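Local coordinates for protein succinate dehydrogenase subunit A (Mycolicibacterium smegmatis, PDB 7D6V) that probably oxidises succinate to fumarate through its bound FAD, as the flavoprotein subunit of the mycobacterial succinate dehydrogenase Sdh1, at residues Glu100-Thr103 against Asp109-Lys112; Leu232-Gly237 against Met543-Glu548; Lys552-Arg557 against Gly562-Asp567. All blocks are in the same frame, centred on the assembly; numbering follows the deposited sequence.

Contact 1 (Glu100-Thr103 against Asp109-Lys112)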
# COMPACT_ATOMS: atom_id res chain seq x y z
N GLU A 100 18.15 -12.71 -4.55
CA GLU A 100 18.81 -11.66 -3.79
C GLU A 100 17.83 -10.63 -3.24
O GLU A 100 18.20 -9.86 -2.36
CB GLU A 100 19.88 -10.97 -4.63
CG GLU A 100 19.36 -10.08 -5.73
CD GLU A 100 20.45 -9.68 -6.71
OE1 GLU A 100 21.53 -10.30 -6.68
OE2 GLU A 100 20.22 -8.76 -7.52
N LEU A 101 16.59 -10.60 -3.75
CA LEU A 101 15.58 -9.75 -3.14
C LEU A 101 15.32 -10.13 -1.69
O LEU A 101 15.12 -9.25 -0.84
CB LEU A 101 14.27 -9.82 -3.93
CG LEU A 101 13.98 -8.71 -4.94
CD1 LEU A 101 12.65 -8.97 -5.60
CD2 LEU A 101 14.00 -7.36 -4.26
N GLU A 102 15.30 -11.43 -1.38
CA GLU A 102 15.00 -11.84 -0.02
C GLU A 102 16.21 -11.83 0.90
O GLU A 102 16.05 -11.99 2.11
CB GLU A 102 14.35 -13.23 -0.01
CG GLU A 102 15.19 -14.34 -0.55
CD GLU A 102 14.51 -15.69 -0.42
OE1 GLU A 102 13.49 -15.76 0.29
OE2 GLU A 102 14.99 -16.67 -1.02
N THR A 103 17.42 -11.65 0.35
CA THR A 103 18.55 -11.29 1.20
C THR A 103 18.45 -9.85 1.67
O THR A 103 19.16 -9.46 2.61
CB THR A 103 19.87 -11.50 0.46
OG1 THR A 103 19.97 -10.57 -0.62
CG2 THR A 103 19.95 -12.91 -0.08
N ASP A 109 5.52 -15.61 -0.22
CA ASP A 109 4.84 -16.81 0.23
C ASP A 109 5.76 -18.02 0.08
O ASP A 109 6.65 -18.04 -0.77
CB ASP A 109 3.55 -17.03 -0.56
CG ASP A 109 2.46 -16.05 -0.17
OD1 ASP A 109 1.59 -15.76 -1.02
OD2 ASP A 109 2.48 -15.56 0.98
N ARG A 110 5.55 -19.02 0.93
CA ARG A 110 6.46 -20.15 1.02
C ARG A 110 5.79 -21.43 0.57
O ARG A 110 4.56 -21.56 0.61
CB ARG A 110 6.99 -20.32 2.45
CG ARG A 110 7.30 -19.02 3.17
CD ARG A 110 8.36 -18.21 2.44
NE ARG A 110 9.63 -18.92 2.31
CZ ARG A 110 10.67 -18.45 1.64
NH1 ARG A 110 10.59 -17.28 1.03
NH2 ARG A 110 11.79 -19.16 1.57
N THR A 111 6.61 -22.38 0.12
CA THR A 111 6.16 -23.73 -0.18
C THR A 111 6.34 -24.62 1.06
O THR A 111 6.75 -24.17 2.13
CB THR A 111 6.92 -24.30 -1.37
OG1 THR A 111 8.28 -24.54 -1.01
CG2 THR A 111 6.88 -23.34 -2.54
N LYS A 112 6.01 -25.90 0.90
CA LYS A 112 6.17 -26.84 2.00
C LYS A 112 7.64 -27.08 2.33
O LYS A 112 7.98 -27.35 3.49
CB LYS A 112 5.49 -28.16 1.67
CG LYS A 112 3.98 -28.09 1.42
CD LYS A 112 3.17 -27.81 2.69
CE LYS A 112 2.88 -26.33 2.90
NZ LYS A 112 2.01 -26.11 4.08
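Glu102 and Arg110 form a salt bridge where helix 84-102 runs out into the loop leading to strand 118-119, beside the iron-sulfur subunit. The backbones stay well apart: the closest CA atoms, those of Glu102 and Asp109, are 11.3 Å from each other, so the two side chains have to span the distance. Glu102 takes a first torsion of 62° that sets CG between its backbone N and carbonyl carbon, and from there the chain runs out straight. Arg110 comes to meet it along a bent path, folded at its second and third torsions.

The meeting itself is narrow. Glu102 OE1 lies at the edge of the guanidinium, near its plane, and accepts a weak hydrogen bond from Arg110 NH1 at 3.4 Å, with an N-H...O angle of 154°. Carboxylate and guanidinium are turned 41° against each other, and NH2 stays farther off, 4.0 Å from Glu102 OE1, so this is a single-bond pairing and not a two-pronged one. The stronger hold on the arginine lies to its sides: NH2 donates to Gly114 O, and NE to Met131 O of the iron-sulfur subunit. Those two bonds, together with the weak one to Glu102, probably fix the rotation of the guanidinium.

Next to Glu102, the Thr103 hydroxyl donates from OG1 to Glu100 O at 2.6 Å. Tyr129 of the iron-sulfur subunit packs on Glu102 and Thr103. The arrangement is that of a buried, weak salt bridge tying a helix end to its following loop at a flavoprotein/iron-sulfur subunit interface.

Contact 2 (Leu232-Gly237 against Met543-Glu548); sequences LALRAG and MLLVSE
Leu545 reaches across from helix 532-556 to Leu234 and Arg235 on helix 230-236, and the direct contact is almost all apolar packing. Leu234 CD2 meets Leu545 CD2 at 3.7 Å, and Leu545 CG lies just as close to that methyl. Both leucines swing CG opposite the backbone N, Leu234 with a first torsion of -169° and Leu545 with -168°, which sends the two branches outward from their helices until they cross obliquely. The same Leu545 methyl also touches the aliphatic part of the arginine: Arg235 CG is 4.0 Å from Leu545 CD2. It therefore sits against two neighbouring residues of helix 230-236, while the backbones stay apart, the nearest CA atoms, of Leu234 and Leu545, being 8.9 Å from each other.

The two segments share no hydrogen bond, but one joins their helices just beside the patch. The Arg235 chain bends at its third torsion and carries NH1 to Asn542 OD1, one residue before the segment on the leucine's own helix; thus the arginine offers hydrocarbon to Leu545 and a hydrogen bond to the turn beside it. Glu176 OE1 adds only a long, weak ion pair at NE. Within helix 532-556 itself, Ser547 OG donates to Met543 O at 2.6 Å from above the carbonyl plane, and Ser547 N reaches that oxygen from the opposite face.

Helix 230-236 has Leu232 and Ala236 against strand 172-179, and the side chain of Arg235 comes within about 8 Å of the FAD. Helix 532-556 is in turn packed on helices 481-495 and 502-518, through Met543, Leu544 and Ser547.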
# COMPACT_ATOMS: atom_id res chain seq x y z
N LEU A 232 12.52 12.92 -22.66
CA LEU A 232 13.84 13.38 -22.24
C LEU A 232 14.93 12.79 -23.12
O LEU A 232 15.79 13.51 -23.63
CB LEU A 232 14.07 13.03 -20.77
CG LEU A 232 13.52 14.01 -19.74
CD1 LEU A 232 13.67 13.45 -18.34
CD2 LEU A 232 14.23 15.34 -19.85
N ALA A 233 14.92 11.47 -23.30
CA ALA A 233 15.90 10.82 -24.16
C ALA A 233 15.73 11.25 -25.61
O ALA A 233 16.72 11.43 -26.33
CB ALA A 233 15.79 9.30 -24.04
N LEU A 234 14.49 11.44 -26.04
CA LEU A 234 14.24 11.80 -27.43
C LEU A 234 14.77 13.19 -27.74
O LEU A 234 15.32 13.44 -28.82
CB LEU A 234 12.75 11.67 -27.70
CG LEU A 234 12.19 11.75 -29.11
CD1 LEU A 234 12.74 10.61 -29.94
CD2 LEU A 234 10.69 11.66 -29.04
N ARG A 235 14.64 14.12 -26.79
CA ARG A 235 15.19 15.46 -26.96
C ARG A 235 16.69 15.51 -26.70
O ARG A 235 17.37 16.40 -27.23
CB ARG A 235 14.47 16.46 -26.05
CG ARG A 235 13.04 16.75 -26.46
CD ARG A 235 12.47 17.95 -25.71
NE ARG A 235 12.45 17.76 -24.27
CZ ARG A 235 11.38 17.38 -23.58
NH1 ARG A 235 11.45 17.23 -22.27
NH2 ARG A 235 10.23 17.16 -24.21
N ALA A 236 17.22 14.59 -25.90
CA ALA A 236 18.67 14.53 -25.71
C ALA A 236 19.37 13.97 -26.93
O ALA A 236 20.54 14.28 -27.17
CB ALA A 236 19.01 13.69 -24.48
N GLY A 237 18.68 13.14 -27.71
CA GLY A 237 19.23 12.70 -28.97
C GLY A 237 19.21 11.20 -29.16
O GLY A 237 19.78 10.68 -30.13
N MET A 543 4.02 14.89 -23.12
CA MET A 543 2.88 14.11 -23.56
C MET A 543 2.60 14.31 -25.04
O MET A 543 2.30 13.35 -25.76
CB MET A 543 1.65 14.45 -22.71
CG MET A 543 1.52 13.60 -21.46
SD MET A 543 -0.02 13.82 -20.57
CE MET A 543 0.36 15.26 -19.58
N LEU A 544 2.70 15.55 -25.52
CA LEU A 544 2.47 15.83 -26.93
C LEU A 544 3.52 15.16 -27.81
O LEU A 544 3.18 14.58 -28.85
CB LEU A 544 2.46 17.34 -27.18
CG LEU A 544 1.23 18.11 -26.68
CD1 LEU A 544 1.49 19.61 -26.73
CD2 LEU A 544 0.00 17.76 -27.49
N LEU A 545 4.79 15.22 -27.41
CA LEU A 545 5.84 14.57 -28.19
C LEU A 545 5.62 13.06 -28.27
O LEU A 545 5.72 12.45 -29.35
CB LEU A 545 7.20 14.90 -27.59
CG LEU A 545 8.44 14.56 -28.41
CD1 LEU A 545 8.41 15.29 -29.72
CD2 LEU A 545 9.70 14.90 -27.64
N VAL A 546 5.31 12.44 -27.13
CA VAL A 546 5.11 10.99 -27.11
C VAL A 546 3.88 10.61 -27.92
O VAL A 546 3.88 9.58 -28.62
CB VAL A 546 5.02 10.49 -25.66
CG1 VAL A 546 4.53 9.06 -25.61
CG2 VAL A 546 6.38 10.61 -24.98
N SER A 547 2.82 11.41 -27.85
CA SER A 547 1.63 11.13 -28.64
C SER A 547 1.91 11.20 -30.13
O SER A 547 1.44 10.36 -30.91
CB SER A 547 0.51 12.09 -28.26
OG SER A 547 0.29 12.09 -26.87
N GLU A 548 2.69 12.20 -30.56
CA GLU A 548 3.06 12.28 -31.97
C GLU A 548 3.85 11.05 -32.40
O GLU A 548 3.60 10.48 -33.47
CB GLU A 548 3.86 13.55 -32.24
CG GLU A 548 3.96 13.93 -33.71
CD GLU A 548 4.87 15.12 -33.94
OE1 GLU A 548 5.32 15.31 -35.09
OE2 GLU A 548 5.13 15.87 -32.98

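Contact 3 (Lys552-Arg557 against Gly562-Asp567); sequences KAALQR and GGHTRD
The last turn of helix 532-556 stands beside the chain segment Gly562-Asp567, with Ala554 and His564 closest at 7.5 Å between their CA atoms. Arg557 is the first residue to leave helical geometry, its psi opening to 104°, and the segment beyond the short connection is extended around Thr565-Arg566. Side chains from this segment reach back to the carbonyls of the helix end.

Arg566 donates to two carbonyls. Its NH2 donates to Leu555 O at 3.1 Å with an angle of 156° at the hydrogen; the oxygen lies in the guanidinium plane, whereas the donor stands above the plane of the carbonyl. A weak, more bent bond runs from Arg566 NH2 to Ala554 O at 2.8 Å. One nitrogen thus serves two successive helix carbonyls, and Asp568 OD1 holds NE in a salt bridge.

His564 takes the carbonyl of Arg557, two residues on: NE2 donates to Arg557 O at 3.1 Å, at 154°, with the oxygen at the ring edge, tilted a little from its plane. Arg557 CG and CD lie above the ring plane by its CD2 corner, both 3.8 Å from His564 CD2. The arginine chain then bends away, its guanidinium held by Glu244 and Glu559.

Strand 499-500 pairs in parallel with 565-566, and its Arg500 touches both Ala554 and Arg566. Side-chain N-H groups of the following segment meet the carbonyls at the C-terminal end of the helix; the segment lies in the SRGxHxR sequence of the fumarate reductase/succinate dehydrogenase flavoprotein family.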
# COMPACT_ATOMS: atom_id res chain seq x y z
N LYS A 552 2.52 8.36 -35.25
CA LYS A 552 3.26 8.15 -36.49
C LYS A 552 3.69 6.69 -36.64
O LYS A 552 3.61 6.13 -37.73
CB LYS A 552 4.46 9.08 -36.55
CG LYS A 552 4.09 10.52 -36.84
CD LYS A 552 5.29 11.34 -37.23
CE LYS A 552 4.87 12.70 -37.76
NZ LYS A 552 6.00 13.41 -38.40
N ALA A 553 4.14 6.06 -35.54
CA ALA A 553 4.49 4.65 -35.62
C ALA A 553 3.28 3.79 -35.98
O ALA A 553 3.37 2.89 -36.82
CB ALA A 553 5.09 4.19 -34.29
N ALA A 554 2.12 4.08 -35.36
CA ALA A 554 0.92 3.31 -35.65
C ALA A 554 0.46 3.50 -37.09
O ALA A 554 -0.07 2.57 -37.70
CB ALA A 554 -0.20 3.70 -34.69
N LEU A 555 0.65 4.69 -37.65
CA LEU A 555 0.32 4.90 -39.05
C LEU A 555 1.28 4.15 -39.96
O LEU A 555 0.88 3.63 -41.01
CB LEU A 555 0.33 6.39 -39.39
CG LEU A 555 -0.11 6.72 -40.82
CD1 LEU A 555 -1.61 6.57 -40.97
CD2 LEU A 555 0.33 8.12 -41.20
N GLN A 556 2.56 4.08 -39.58
CA GLN A 556 3.55 3.49 -40.48
C GLN A 556 3.51 1.97 -40.49
O GLN A 556 3.77 1.37 -41.53
CB GLN A 556 4.95 3.98 -40.11
CG GLN A 556 5.94 3.85 -41.25
CD GLN A 556 6.97 4.95 -41.25
OE1 GLN A 556 6.71 6.05 -40.77
NE2 GLN A 556 8.14 4.66 -41.78
N ARG A 557 3.20 1.33 -39.36
CA ARG A 557 3.19 -0.14 -39.33
C ARG A 557 1.88 -0.65 -39.91
O ARG A 557 0.84 -0.63 -39.25
CB ARG A 557 3.40 -0.66 -37.91
CG ARG A 557 3.42 -2.18 -37.84
CD ARG A 557 3.94 -2.69 -36.52
NE ARG A 557 5.38 -2.48 -36.38
CZ ARG A 557 6.30 -3.41 -36.62
NH1 ARG A 557 5.93 -4.62 -37.01
NH2 ARG A 557 7.58 -3.13 -36.47
N GLY A 562 0.21 -8.54 -31.97
CA GLY A 562 0.17 -8.30 -30.54
C GLY A 562 -0.77 -7.16 -30.18
O GLY A 562 -1.96 -7.18 -30.50
N GLY A 563 -0.22 -6.15 -29.52
CA GLY A 563 -1.02 -5.03 -29.05
C GLY A 563 -1.37 -4.00 -30.09
O GLY A 563 -2.13 -3.08 -29.79
N HIS A 564 -0.83 -4.11 -31.30
CA HIS A 564 -1.10 -3.16 -32.38
C HIS A 564 -2.02 -3.84 -33.39
O HIS A 564 -1.60 -4.76 -34.09
CB HIS A 564 0.20 -2.70 -33.04
CG HIS A 564 -0.01 -2.00 -34.34
ND1 HIS A 564 -0.60 -0.75 -34.44
CD2 HIS A 564 0.31 -2.36 -35.61
CE1 HIS A 564 -0.64 -0.39 -35.70
NE2 HIS A 564 -0.10 -1.34 -36.43
N THR A 565 -3.26 -3.36 -33.47
CA THR A 565 -4.25 -3.91 -34.38
C THR A 565 -4.64 -2.85 -35.39
O THR A 565 -5.01 -1.73 -35.02
CB THR A 565 -5.49 -4.39 -33.62
OG1 THR A 565 -5.09 -5.08 -32.43
CG2 THR A 565 -6.32 -5.32 -34.48
N ARG A 566 -4.54 -3.19 -36.67
CA ARG A 566 -4.99 -2.33 -37.76
C ARG A 566 -6.22 -2.97 -38.40
O ARG A 566 -6.16 -4.11 -38.85
CB ARG A 566 -3.90 -2.13 -38.80
CG ARG A 566 -2.82 -1.14 -38.41
CD ARG A 566 -3.29 0.30 -38.58
NE ARG A 566 -3.36 0.70 -39.98
CZ ARG A 566 -2.38 1.30 -40.64
NH1 ARG A 566 -2.54 1.63 -41.91
NH2 ARG A 566 -1.24 1.58 -40.03
N ASP A 567 -7.32 -2.22 -38.43
CA ASP A 567 -8.54 -2.75 -39.03
C ASP A 567 -8.38 -2.97 -40.53
O ASP A 567 -8.87 -3.96 -41.08
CB ASP A 567 -9.72 -1.82 -38.75
CG ASP A 567 -11.05 -2.51 -38.91
OD1 ASP A 567 -11.64 -2.92 -37.88
OD2 ASP A 567 -11.51 -2.65 -40.06

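How the contacts relate
All three contacts are buried, but in different settings. Contact 1 lies farthest out, about 27 Å from the centre of the chain, and owes its burial partly to the iron-sulfur subunit; contacts 2 and 3 are touched by no other protein chain. Those two share helix 532-556 and lie about 19 Å apart between centres, whereas contact 1 is on the opposite side of the chain's centre from both. Chemistry follows place: a weak salt bridge at the subunit interface, leucine packing between the FAD-binding and C-terminal family regions in contact 2, and side-chain donors on backbone carbonyls where the shared helix ends in contact 3.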